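Local coordinates for ESAT-6/WXG100 secretion system protein (Streptococcus gallolyticus, PDB 7JQE) that forms the extracellular region of EsaA, a membrane subunit of the bacterial type VIIb secretion system, and probably takes part in exporting toxins across the cell envelope, at residues Q232-L237 with K415-S420; M422-Y427 with S436-T441; S198-V203 with V247-G252; A211-K216 with A253-L258; E182-T187 with G453-D458. One frame throughout, in Å; residues are numbered along the deposited sequence.

Contact 1: Q232-L237 with K415-S420. With EDO (1,2-ethanediol), chain F; EDO (1,2-ethanediol), chain B.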
# COMPACT_ATOMS: atom_id res chain seq x y z
N GLN A 232 2.48 15.12 -5.69
CA GLN A 232 2.93 16.07 -4.68
C GLN A 232 2.35 15.75 -3.31
O GLN A 232 3.01 15.97 -2.29
CB GLN A 232 2.56 17.49 -5.11
CG GLN A 232 3.41 18.01 -6.25
CD GLN A 232 2.86 19.27 -6.87
OE1 GLN A 232 1.71 19.65 -6.62
NE2 GLN A 232 3.66 19.93 -7.69
N SER A 233 1.12 15.22 -3.26
CA SER A 233 0.55 14.77 -1.99
C SER A 233 1.28 13.54 -1.46
O SER A 233 1.64 13.48 -0.28
CB SER A 233 -0.94 14.46 -2.14
OG SER A 233 -1.68 15.65 -2.39
N LYS A 234 1.51 12.55 -2.33
CA LYS A 234 2.23 11.36 -1.92
C LYS A 234 3.64 11.71 -1.46
O LYS A 234 4.13 11.16 -0.46
CB LYS A 234 2.27 10.35 -3.05
CG LYS A 234 0.89 10.05 -3.59
CD LYS A 234 0.91 8.99 -4.66
CE LYS A 234 -0.50 8.69 -5.14
NZ LYS A 234 -0.52 7.69 -6.23
N LEU A 235 4.30 12.63 -2.16
CA LEU A 235 5.63 13.06 -1.72
C LEU A 235 5.57 13.75 -0.37
O LEU A 235 6.47 13.59 0.46
CB LEU A 235 6.26 13.99 -2.76
CG LEU A 235 6.78 13.29 -4.01
CD1 LEU A 235 7.05 14.30 -5.11
CD2 LEU A 235 8.03 12.51 -3.65
N ALA A 236 4.52 14.54 -0.14
CA ALA A 236 4.36 15.18 1.16
C ALA A 236 4.24 14.14 2.27
O ALA A 236 4.80 14.31 3.35
CB ALA A 236 3.15 16.11 1.15
N LEU A 237 3.52 13.05 1.99
CA LEU A 237 3.34 12.00 2.99
C LEU A 237 4.64 11.27 3.27
O LEU A 237 4.98 11.01 4.43
CB LEU A 237 2.26 11.02 2.52
CG LEU A 237 2.04 9.76 3.37
CD1 LEU A 237 1.69 10.11 4.80
CD2 LEU A 237 0.96 8.87 2.75
N LYS A 415 8.18 3.62 -7.21
CA LYS A 415 8.58 3.58 -5.81
C LYS A 415 7.76 4.55 -4.97
O LYS A 415 7.33 4.22 -3.86
CB LYS A 415 10.08 3.88 -5.69
CG LYS A 415 10.94 2.67 -6.03
CD LYS A 415 12.43 2.97 -5.98
CE LYS A 415 12.94 3.42 -7.34
NZ LYS A 415 14.42 3.50 -7.40
N ILE A 416 7.54 5.76 -5.48
CA ILE A 416 6.73 6.74 -4.75
C ILE A 416 5.33 6.20 -4.52
O ILE A 416 4.77 6.34 -3.42
CB ILE A 416 6.70 8.08 -5.51
CG1 ILE A 416 8.07 8.76 -5.47
CG2 ILE A 416 5.62 8.99 -4.95
CD1 ILE A 416 8.29 9.73 -6.61
N ASP A 417 4.74 5.57 -5.54
CA ASP A 417 3.37 5.07 -5.39
C ASP A 417 3.31 3.92 -4.40
O ASP A 417 2.42 3.88 -3.54
CB ASP A 417 2.82 4.64 -6.76
CG ASP A 417 2.37 5.82 -7.61
OD1 ASP A 417 1.74 6.75 -7.06
OD2 ASP A 417 2.64 5.80 -8.83
N THR A 418 4.25 2.97 -4.50
CA THR A 418 4.24 1.82 -3.61
C THR A 418 4.39 2.25 -2.15
O THR A 418 3.56 1.92 -1.31
CB THR A 418 5.35 0.85 -4.01
OG1 THR A 418 5.07 0.33 -5.32
CG2 THR A 418 5.43 -0.31 -3.01
N ALA A 419 5.46 2.99 -1.85
CA ALA A 419 5.72 3.36 -0.46
C ALA A 419 4.61 4.24 0.10
O ALA A 419 4.20 4.07 1.26
CB ALA A 419 7.07 4.07 -0.35
N SER A 420 4.11 5.19 -0.69
CA SER A 420 3.03 6.04 -0.21
C SER A 420 1.78 5.23 0.11
O SER A 420 1.08 5.51 1.08
CB SER A 420 2.71 7.13 -1.23
OG SER A 420 1.78 8.05 -0.70
C1 EDO F . -3.97 8.38 -8.01
O1 EDO F . -3.66 8.95 -6.73
C2 EDO F . -4.13 6.87 -7.87
O2 EDO F . -2.90 6.30 -7.41
C1 EDO B . 9.16 -2.06 -7.87
O1 EDO B . 8.36 -3.23 -7.65
C2 EDO B . 8.91 -1.04 -6.76
O2 EDO B . 7.53 -0.65 -6.76
O HOH W 1 -0.10 5.28 -3.88
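K234 reaches from helix 225-244 to D417 of helix 396-427, where its NZ forms a salt bridge with D417 OD1 at 2.6 Å. CG of K234 lies beside the backbone N, anti to the carbonyl carbon (chi1 -53°), and the chain runs fully extended from there to the ammonium. NZ meets OD1 on its anti side, 31° out of the carboxylate plane. The first bond of the D417 side chain points away from helix 225-244, but its carboxylate still brings OD1 within reach of the lysine. NZ also donates to O2 of a 1,2-ethanediol at 3.0 Å and, weakly, to a water that in turn donates to D417 O, so its charge is shared among several oxygens.

The lysine stem packs where the two backbones come closest. S420 OG, anti to its own backbone N, sits 3.3 Å from K234 CB, and L237 CD2 touches the same OG at 3.6 Å. Nearby, I416 CG2 meets K234 CB, and I416 CD1 meets L235 CD2, each pair at 4.1 Å, giving an apolar layer beside the ion pair. D417 OD2 takes weak hydrogen bonds from Y231 OH and from S414 OG of the second subunit. D417 also packs on D417 of that subunit, so the lysine charge probably eases the pairing of two acidic groups. With segment axes 9.5 Å apart and crossing at 57°, this is oblique helix-helix packing within a helical domain, the salt bridge lying beside the second subunit, whose S414 packs on K234.

Contact 2: M422-Y427 with S436-T441. With EDO (1,2-ethanediol), chain M; EDO (1,2-ethanediol), chain H.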
# COMPACT_ATOMS: atom_id res chain seq x y z
N MSE A 422 1.66 2.03 1.00
CA MSE A 422 1.95 1.28 2.21
C MSE A 422 1.72 2.16 3.42
O MSE A 422 0.99 1.80 4.34
CB MSE A 422 3.38 0.75 2.20
CG MSE A 422 3.63 -0.35 1.18
SE MSE A 422 5.51 -0.87 1.12
CE MSE A 422 5.34 -2.47 0.02
N ILE A 423 2.35 3.34 3.42
CA ILE A 423 2.18 4.27 4.52
C ILE A 423 0.70 4.60 4.72
O ILE A 423 0.18 4.58 5.84
CB ILE A 423 3.01 5.54 4.29
CG1 ILE A 423 4.49 5.19 4.18
CG2 ILE A 423 2.78 6.54 5.41
CD1 ILE A 423 5.39 6.36 3.77
N GLN A 424 -0.00 4.90 3.62
CA GLN A 424 -1.42 5.23 3.71
C GLN A 424 -2.22 4.12 4.38
O GLN A 424 -3.13 4.38 5.18
CB GLN A 424 -1.97 5.51 2.32
CG GLN A 424 -3.47 5.72 2.27
CD GLN A 424 -3.98 5.89 0.85
OE1 GLN A 424 -3.29 5.57 -0.12
NE2 GLN A 424 -5.20 6.40 0.72
N THR A 425 -1.90 2.86 4.07
CA THR A 425 -2.70 1.73 4.53
C THR A 425 -2.42 1.39 5.99
O THR A 425 -3.29 0.82 6.67
CB THR A 425 -2.42 0.50 3.66
OG1 THR A 425 -2.63 0.84 2.28
CG2 THR A 425 -3.35 -0.64 4.04
N LEU A 426 -1.23 1.72 6.49
CA LEU A 426 -0.86 1.42 7.86
C LEU A 426 -1.23 2.54 8.83
O LEU A 426 -1.61 2.26 9.97
CB LEU A 426 0.64 1.14 7.95
CG LEU A 426 1.13 -0.14 7.26
CD1 LEU A 426 2.65 -0.24 7.29
CD2 LEU A 426 0.50 -1.37 7.89
N TYR A 427 -1.14 3.80 8.41
CA TYR A 427 -1.32 4.91 9.32
C TYR A 427 -2.58 5.73 9.07
O TYR A 427 -2.87 6.64 9.85
CB TYR A 427 -0.09 5.83 9.28
CG TYR A 427 1.13 5.15 9.85
CD1 TYR A 427 1.96 4.39 9.04
CD2 TYR A 427 1.43 5.24 11.20
CE1 TYR A 427 3.07 3.75 9.55
CE2 TYR A 427 2.54 4.60 11.73
CZ TYR A 427 3.36 3.85 10.90
OH TYR A 427 4.46 3.22 11.41
N SER A 436 -3.05 14.35 3.49
CA SER A 436 -2.57 15.37 4.41
C SER A 436 -3.05 15.14 5.84
O SER A 436 -2.43 15.64 6.78
CB SER A 436 -3.01 16.76 3.94
OG SER A 436 -4.39 16.79 3.63
N GLN A 437 -4.14 14.38 6.02
CA GLN A 437 -4.72 14.16 7.34
C GLN A 437 -4.08 13.00 8.10
O GLN A 437 -4.39 12.80 9.27
CB GLN A 437 -6.22 13.90 7.22
CG GLN A 437 -6.99 15.03 6.58
CD GLN A 437 -6.79 16.34 7.32
OE1 GLN A 437 -7.26 16.52 8.44
NE2 GLN A 437 -6.06 17.26 6.70
N ILE A 438 -3.19 12.24 7.46
CA ILE A 438 -2.63 11.05 8.07
C ILE A 438 -1.48 11.44 9.00
O ILE A 438 -0.54 12.12 8.58
CB ILE A 438 -2.16 10.05 7.00
CG1 ILE A 438 -3.34 9.66 6.11
CG2 ILE A 438 -1.51 8.83 7.64
CD1 ILE A 438 -3.03 8.57 5.11
N ASP A 439 -1.57 11.03 10.26
CA ASP A 439 -0.57 11.34 11.27
C ASP A 439 0.27 10.09 11.53
O ASP A 439 -0.28 9.00 11.68
CB ASP A 439 -1.23 11.83 12.56
CG ASP A 439 -0.24 12.41 13.55
OD1 ASP A 439 0.83 11.80 13.76
OD2 ASP A 439 -0.54 13.48 14.13
N ILE A 440 1.59 10.26 11.59
CA ILE A 440 2.51 9.14 11.74
C ILE A 440 2.96 8.96 13.19
O ILE A 440 2.87 7.87 13.74
CB ILE A 440 3.72 9.31 10.79
CG1 ILE A 440 3.25 9.55 9.36
CG2 ILE A 440 4.61 8.07 10.85
CD1 ILE A 440 2.46 8.41 8.77
N THR A 441 3.47 10.03 13.81
CA THR A 441 4.01 9.91 15.16
C THR A 441 2.95 9.45 16.15
O THR A 441 3.25 8.68 17.08
CB THR A 441 4.63 11.24 15.61
OG1 THR A 441 3.69 12.30 15.40
CG2 THR A 441 5.90 11.53 14.84
C1 EDO M . 4.84 3.86 14.44
O1 EDO M . 4.19 2.58 14.43
C2 EDO M . 3.89 4.92 14.99
O2 EDO M . 4.56 6.18 15.09
C1 EDO H . -6.65 2.69 2.66
O1 EDO H . -8.04 2.91 2.93
C2 EDO H . -5.83 3.69 3.46
O2 EDO H . -6.18 3.62 4.85
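I438 and I440 of the loop after helix 396-427 fold back onto the last turns of that helix, against I423, Q424 and Y427. At I438 the two branches divide the work. CG2 lies 3.4 Å from Y427 O and also touches Y427 CB, while CD1 rests 4.0 Å from Q424 CA and meets the start of the glutamine chain, whose NE2 is bonded to Q432 O.

D439 turns its side chain away from the helix. Its OD1 accepts the backbone N-H of N442 and a weak bond from T441 OG1; the backbone stays extended here, and I440 follows.

I440 packs against the tyrosine. Its chi2 of -62° places CD1 against Y427 CB and CG, both at 3.7 Å, and the same methyl reaches I423 CG2 at 3.9 Å, the two isoleucine chains crossing at about a right angle. CG2 stands 4.1 Å above one face of the Y427 ring, shifted toward the rim, while I423 O lies in the ring plane at its edge. A 1,2-ethanediol spans the outer end: O2 donates to I440 O at 2.7 Å, and O1 gives a weak bond to Y427 OH.

Other elements close around this fold-back. Helix 225-244 packs L238 and Y241 on I423 and A244 on I440, with K240 NZ weakly bonded to I438 O. A449 of helix 448-451 lies against Y427, and M422 and Q424 also touch Q424 and M422 of the second subunit.

Contact 3: S198-V203 with V247-G252. With EDO (1,2-ethanediol), chain U.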
# COMPACT_ATOMS: atom_id res chain seq x y z
N SER A 198 13.43 0.54 2.93
CA SER A 198 14.18 0.02 1.80
C SER A 198 13.75 0.72 0.51
O SER A 198 14.59 1.21 -0.25
CB SER A 198 13.98 -1.49 1.69
OG SER A 198 14.57 -2.00 0.51
N LEU A 199 12.45 0.78 0.26
CA LEU A 199 11.93 1.48 -0.91
C LEU A 199 12.38 2.94 -0.91
O LEU A 199 12.82 3.46 -1.94
CB LEU A 199 10.41 1.39 -0.94
CG LEU A 199 9.79 0.11 -1.49
CD1 LEU A 199 8.30 0.09 -1.20
CD2 LEU A 199 10.05 0.01 -2.98
N MSE A 200 12.27 3.61 0.23
CA MSE A 200 12.55 5.04 0.29
C MSE A 200 14.03 5.36 0.19
O MSE A 200 14.41 6.51 -0.04
CB MSE A 200 11.98 5.63 1.59
CG MSE A 200 10.46 5.56 1.67
SE MSE A 200 9.67 6.47 3.21
CE MSE A 200 10.48 8.24 3.01
N GLY A 201 14.88 4.33 0.34
CA GLY A 201 16.32 4.55 0.28
C GLY A 201 16.80 5.08 -1.06
O GLY A 201 17.86 5.70 -1.14
N SER A 202 16.04 4.84 -2.12
CA SER A 202 16.40 5.29 -3.46
C SER A 202 15.37 6.28 -4.01
O SER A 202 15.23 6.42 -5.23
CB SER A 202 16.56 4.11 -4.41
OG SER A 202 15.33 3.46 -4.62
N VAL A 203 14.66 6.97 -3.13
CA VAL A 203 13.65 7.94 -3.52
C VAL A 203 14.00 9.30 -2.94
O VAL A 203 14.57 9.40 -1.85
CB VAL A 203 12.24 7.49 -3.06
CG1 VAL A 203 11.24 8.61 -3.25
CG2 VAL A 203 11.82 6.24 -3.81
N VAL A 247 14.47 7.87 8.30
CA VAL A 247 14.65 7.23 7.00
C VAL A 247 15.68 8.01 6.19
O VAL A 247 15.49 9.20 5.91
CB VAL A 247 13.31 7.15 6.25
CG1 VAL A 247 13.40 6.16 5.09
CG2 VAL A 247 12.20 6.75 7.21
N THR A 248 16.76 7.33 5.81
CA THR A 248 17.72 7.89 4.86
C THR A 248 17.16 7.79 3.45
O THR A 248 16.65 6.74 3.05
CB THR A 248 19.06 7.15 4.96
OG1 THR A 248 19.70 7.51 6.19
CG2 THR A 248 19.96 7.51 3.80
N THR A 249 17.24 8.89 2.70
CA THR A 249 16.75 8.95 1.32
C THR A 249 17.83 9.51 0.41
O THR A 249 18.94 9.85 0.85
CB THR A 249 15.47 9.79 1.22
OG1 THR A 249 15.66 11.04 1.90
CG2 THR A 249 14.29 9.05 1.82
N VAL A 250 17.50 9.63 -0.87
CA VAL A 250 18.42 10.15 -1.88
C VAL A 250 18.02 11.58 -2.22
O VAL A 250 16.88 11.99 -2.03
CB VAL A 250 18.44 9.25 -3.13
CG1 VAL A 250 18.41 10.08 -4.40
CG2 VAL A 250 19.67 8.35 -3.10
N SER A 251 18.99 12.35 -2.71
CA SER A 251 18.78 13.77 -2.99
C SER A 251 19.35 14.12 -4.36
O SER A 251 20.57 14.11 -4.55
CB SER A 251 19.42 14.63 -1.91
OG SER A 251 19.09 15.99 -2.08
N GLY A 252 18.48 14.46 -5.31
CA GLY A 252 18.91 15.02 -6.57
C GLY A 252 18.78 14.03 -7.73
O GLY A 252 18.71 12.81 -7.55
C1 EDO U . 16.89 11.29 8.73
O1 EDO U . 15.88 11.01 7.75
C2 EDO U . 16.81 12.77 9.10
O2 EDO U . 15.48 13.24 8.82
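G201 CA points a C-H at T248 O over 3.5 Å, with an angle of 166° at the hydrogen, so a carbon donor makes one of the two directed links in this contact. The frame is a type I beta turn from M200 to V203 at the C-terminal side of helix 191-200, with the extended segment 247-252 running alongside it. Inside the turn V203 N donates to M200 O at 3.1 Å. The single conventional bond between the segments runs from V250 N to V203 O, also 3.1 Å, with the donor 44° above the plane of the carbonyl.

The apolar part comes from M200, a selenomethionine. Its CB touches V247 CG1 at 3.8 Å, the two side chains crossing at about a right angle. The chain runs on beside T249 and bends at chi3 (53°), which places CE within 4.1 Å of both T249 CG2 and V247 CG1. V250 CG2 closes the outer end against G201 O.

Helix 225-244 backs this face: L238 and Y241 lie against M200, and K242 NZ binds both V247 O and T249 OG1, tying the segment's polar groups to that helix. S202 OG is bonded to K415 NZ of helix 396-427. T249 packs against two carbonyl oxygens on one side, its CG2 3.2 Å from M200 O and its CB 3.2 Å from V203 O.

Contact 4: A211-K216 with A253-L258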
# COMPACT_ATOMS: atom_id res chain seq x y z
N ALA A 211 9.59 20.20 -9.43
CA ALA A 211 8.87 21.26 -10.14
C ALA A 211 9.18 21.27 -11.63
O ALA A 211 8.28 21.13 -12.46
CB ALA A 211 9.19 22.61 -9.51
N THR A 212 10.45 21.44 -11.97
CA THR A 212 10.84 21.54 -13.38
C THR A 212 10.41 20.30 -14.15
O THR A 212 9.80 20.40 -15.22
CB THR A 212 12.34 21.78 -13.49
OG1 THR A 212 13.05 20.69 -12.90
CG2 THR A 212 12.73 23.06 -12.78
N LEU A 213 10.72 19.12 -13.62
CA LEU A 213 10.33 17.87 -14.27
C LEU A 213 8.83 17.82 -14.53
O LEU A 213 8.39 17.52 -15.64
CB LEU A 213 10.76 16.68 -13.43
CG LEU A 213 10.16 15.34 -13.86
CD1 LEU A 213 10.79 14.88 -15.16
CD2 LEU A 213 10.34 14.29 -12.77
N PHE A 214 8.03 18.10 -13.49
CA PHE A 214 6.58 18.09 -13.66
C PHE A 214 6.13 19.16 -14.65
O PHE A 214 5.13 18.97 -15.36
CB PHE A 214 5.90 18.28 -12.31
CG PHE A 214 5.93 17.06 -11.42
CD1 PHE A 214 5.88 15.78 -11.97
CD2 PHE A 214 6.00 17.18 -10.04
CE1 PHE A 214 5.90 14.66 -11.16
CE2 PHE A 214 6.03 16.06 -9.22
CZ PHE A 214 5.98 14.80 -9.78
N SER A 215 6.85 20.28 -14.71
CA SER A 215 6.44 21.36 -15.61
C SER A 215 6.68 20.97 -17.07
O SER A 215 5.82 21.22 -17.93
CB SER A 215 7.19 22.64 -15.27
OG SER A 215 6.68 23.23 -14.09
N LYS A 216 7.83 20.37 -17.36
CA LYS A 216 8.09 19.91 -18.72
C LYS A 216 7.08 18.85 -19.13
O LYS A 216 6.46 18.94 -20.19
CB LYS A 216 9.52 19.39 -18.82
CG LYS A 216 10.02 19.26 -20.25
CD LYS A 216 9.94 20.59 -20.98
CE LYS A 216 10.45 20.48 -22.42
NZ LYS A 216 10.28 21.77 -23.15
N ALA A 253 18.73 14.58 -8.94
CA ALA A 253 18.63 13.80 -10.16
C ALA A 253 18.65 14.71 -11.38
O ALA A 253 18.04 15.78 -11.36
CB ALA A 253 17.36 12.95 -10.18
N THR A 254 19.34 14.30 -12.44
CA THR A 254 19.36 15.05 -13.69
C THR A 254 18.63 14.28 -14.78
O THR A 254 18.67 13.05 -14.82
CB THR A 254 20.79 15.36 -14.14
OG1 THR A 254 21.47 14.13 -14.46
CG2 THR A 254 21.56 16.09 -13.05
N TYR A 255 17.96 15.02 -15.65
CA TYR A 255 17.20 14.44 -16.76
C TYR A 255 17.67 15.08 -18.06
O TYR A 255 17.55 16.30 -18.24
CB TYR A 255 15.70 14.65 -16.56
CG TYR A 255 15.16 14.01 -15.30
CD1 TYR A 255 15.01 12.63 -15.21
CD2 TYR A 255 14.81 14.78 -14.20
CE1 TYR A 255 14.52 12.04 -14.05
CE2 TYR A 255 14.31 14.20 -13.05
CZ TYR A 255 14.17 12.83 -12.98
OH TYR A 255 13.69 12.26 -11.83
N SER A 256 18.20 14.25 -18.96
CA SER A 256 18.69 14.75 -20.24
C SER A 256 17.64 15.60 -20.96
O SER A 256 17.92 16.72 -21.40
CB SER A 256 19.12 13.58 -21.13
OG SER A 256 20.03 12.73 -20.45
N PHE A 257 16.42 15.08 -21.07
CA PHE A 257 15.42 15.70 -21.94
C PHE A 257 15.05 17.12 -21.54
O PHE A 257 14.33 17.79 -22.28
CB PHE A 257 14.15 14.83 -21.99
CG PHE A 257 13.21 15.05 -20.84
CD1 PHE A 257 13.43 14.46 -19.61
CD2 PHE A 257 12.08 15.84 -21.00
CE1 PHE A 257 12.55 14.66 -18.55
CE2 PHE A 257 11.19 16.05 -19.95
CZ PHE A 257 11.43 15.46 -18.72
N LEU A 258 15.52 17.60 -20.38
CA LEU A 258 15.21 18.97 -19.99
C LEU A 258 16.10 19.99 -20.70
O LEU A 258 15.78 21.19 -20.68
CB LEU A 258 15.36 19.14 -18.47
CG LEU A 258 14.38 18.34 -17.58
CD1 LEU A 258 14.71 18.53 -16.10
CD2 LEU A 258 12.94 18.73 -17.86
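L213 of helix 211-219 sets its isobutyl end in the corner formed by two aromatic rings of segment 253-258. CD1 sits over the face of the Y255 ring, 4.3 Å from its centroid and 17° off the normal, a CH-pi contact. The same methyl lies in the plane of the F257 ring at its edge, 3.7 Å from CZ. CD2 meets Y255 CE2 at 4.0 Å, so CD1 serves both rings and CD2 adds to the tyrosine side.

A turn later K216 slides its stem past F257 and L258, the chains running in opposite directions. CG approaches F257 CE2 obliquely at 3.4 Å, and CB touches L258 CD2 at 3.6 Å. Its chi2 of 58° bends the chain at CD, and NZ finishes in a salt bridge with E219. L258 CD2 also covers one face of the F257 ring, 3.7 Å above its plane.

Farther out, helix 396-427 positions the phenylalanine: D405 OD2 accepts the F257 N-H, and S400 touches its side chain, as does M220. The arrangement is apolar packing of a connecting loop that includes a 3-10 turn onto a short helix, with aliphatic groups gathered round two rings.

Contact 5: E182-T187 with G453-D458. With EDO (1,2-ethanediol), chain D; EDO (1,2-ethanediol), chain J.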
# COMPACT_ATOMS: atom_id res chain seq x y z
N GLU A 182 -2.25 -7.01 30.84
CA GLU A 182 -1.07 -6.98 29.98
C GLU A 182 -1.38 -7.40 28.55
O GLU A 182 -0.69 -6.96 27.62
CB GLU A 182 0.03 -7.88 30.56
CG GLU A 182 0.34 -7.63 32.03
CD GLU A 182 1.10 -6.34 32.25
OE1 GLU A 182 1.52 -5.71 31.26
OE2 GLU A 182 1.29 -5.95 33.43
N SER A 183 -2.39 -8.24 28.36
CA SER A 183 -2.67 -8.76 27.03
C SER A 183 -3.25 -7.69 26.11
O SER A 183 -3.01 -7.73 24.90
CB SER A 183 -3.61 -9.96 27.12
OG SER A 183 -2.93 -11.09 27.66
N LEU A 184 -4.01 -6.74 26.66
CA LEU A 184 -4.54 -5.65 25.85
C LEU A 184 -3.42 -4.92 25.13
O LEU A 184 -2.31 -4.75 25.66
CB LEU A 184 -5.34 -4.68 26.72
CG LEU A 184 -6.57 -5.25 27.42
CD1 LEU A 184 -7.35 -4.16 28.14
CD2 LEU A 184 -7.46 -5.98 26.43
N GLY A 185 -3.70 -4.48 23.91
CA GLY A 185 -2.72 -3.74 23.13
C GLY A 185 -1.86 -4.63 22.25
O GLY A 185 -1.45 -5.72 22.66
N GLY A 186 -1.56 -4.16 21.04
CA GLY A 186 -0.77 -4.90 20.09
C GLY A 186 0.57 -4.24 19.80
O GLY A 186 0.89 -3.16 20.29
N THR A 187 1.36 -4.93 18.99
CA THR A 187 2.66 -4.44 18.54
C THR A 187 2.77 -4.64 17.03
O THR A 187 2.76 -5.77 16.55
CB THR A 187 3.80 -5.16 19.26
OG1 THR A 187 3.82 -4.78 20.64
CG2 THR A 187 5.14 -4.80 18.62
N GLY A 453 -3.16 -6.67 16.24
CA GLY A 453 -3.09 -7.52 17.43
C GLY A 453 -3.50 -6.81 18.69
O GLY A 453 -2.94 -7.07 19.76
N ASN A 454 -4.48 -5.90 18.60
CA ASN A 454 -4.85 -5.02 19.70
C ASN A 454 -6.31 -5.25 20.07
O ASN A 454 -7.22 -4.85 19.32
CB ASN A 454 -4.61 -3.55 19.32
CG ASN A 454 -5.04 -2.58 20.41
OD1 ASN A 454 -5.38 -2.99 21.52
ND2 ASN A 454 -5.03 -1.30 20.09
N LEU A 455 -6.55 -5.88 21.21
CA LEU A 455 -7.87 -5.87 21.83
C LEU A 455 -7.95 -4.64 22.73
O LEU A 455 -7.13 -4.48 23.63
CB LEU A 455 -8.12 -7.15 22.64
CG LEU A 455 -9.45 -7.15 23.40
CD1 LEU A 455 -10.61 -7.08 22.42
CD2 LEU A 455 -9.58 -8.36 24.33
N THR A 456 -8.92 -3.78 22.45
CA THR A 456 -9.09 -2.56 23.23
C THR A 456 -10.08 -2.81 24.37
O THR A 456 -10.90 -3.73 24.33
CB THR A 456 -9.60 -1.42 22.35
OG1 THR A 456 -10.85 -1.79 21.77
CG2 THR A 456 -8.59 -1.10 21.23
N PHE A 457 -9.99 -1.96 25.40
CA PHE A 457 -10.94 -2.04 26.50
C PHE A 457 -12.38 -2.05 25.98
O PHE A 457 -13.22 -2.81 26.49
CB PHE A 457 -10.73 -0.87 27.45
CG PHE A 457 -11.65 -0.89 28.64
CD1 PHE A 457 -11.32 -1.64 29.76
CD2 PHE A 457 -12.83 -0.17 28.64
CE1 PHE A 457 -12.16 -1.67 30.86
CE2 PHE A 457 -13.68 -0.20 29.74
CZ PHE A 457 -13.34 -0.95 30.85
N ASP A 458 -12.68 -1.24 24.97
CA ASP A 458 -14.06 -1.09 24.53
C ASP A 458 -14.53 -2.31 23.75
O ASP A 458 -15.67 -2.75 23.90
CB ASP A 458 -14.21 0.17 23.68
CG ASP A 458 -13.93 1.43 24.45
OD1 ASP A 458 -14.30 1.49 25.65
OD2 ASP A 458 -13.33 2.36 23.88
C1 EDO D . 0.52 -7.57 24.40
O1 EDO D . 1.06 -8.90 24.50
C2 EDO D . 1.65 -6.55 24.56
O2 EDO D . 1.10 -5.23 24.60
C1 EDO J . 0.73 -2.95 28.73
O1 EDO J . 0.60 -4.03 27.80
C2 EDO J . -0.13 -1.77 28.29
O2 EDO J . -1.48 -2.21 28.08
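L455 O is met by two groups of segment 182-187: G185 N donates to it in a weak hydrogen bond of 3.4 Å (angle 150°), and L184 CD2 rests 3.2 Å away. Beside it, N454 OD1 lies 3.2 Å from G185 CA. N454 CG is anti to its own backbone N (chi1 178°), and its amide ND2 is bonded to N450 O, which fixes how the group is turned.

The apolar share belongs to two leucines whose chains cross obliquely. L184 CD2 touches L455 CG at 3.8 Å, with CB and CD2 of L455 also close.

Past L184 the glycine backbone packs on the backbone of G453 and on the side chain of N454. G186 CA comes within 3.1 Å of G453 O. With the CA atoms of G186 and N454 only 4.1 Å apart, the backbones meet without a side chain of G185, G186 or G453 between them. A 1,2-ethanediol gives a hydrogen bond from its O2 to G185 O at 3.2 Å.

S183 OG and N bond to D461 N and D464 OD2 of the second subunit, and L455 packs on L455 of that subunit. The chemistry is thus one weak backbone bond, a single leucine pair and close glycine packing. It implies that the pairing of these loops rests on shape more than on strong polar bonds, and that the second subunit contributes to holding them.

Overall arrangement
Contacts 1 and 2 lie near the centre of the chain and are buried; both use helix 396-427, and L237 of contact 1 packs on I423 of contact 2. Contact 1 carries a salt bridge across two helices, contact 2 is almost wholly apolar. Contact 3 touches both, with L199 against T418 and M422, but is only partly buried and relies on backbone bonding. Segment 253-258 of contact 4 directly continues segment 247-252 of contact 3; contact 4 packs leucine against aromatics, about 25 Å out from the chain centre. Contact 5, at a similar distance, lies 48 Å from contact 4 between centres and joins glycine-rich loops; like contacts 1 and 2, it touches the second subunit.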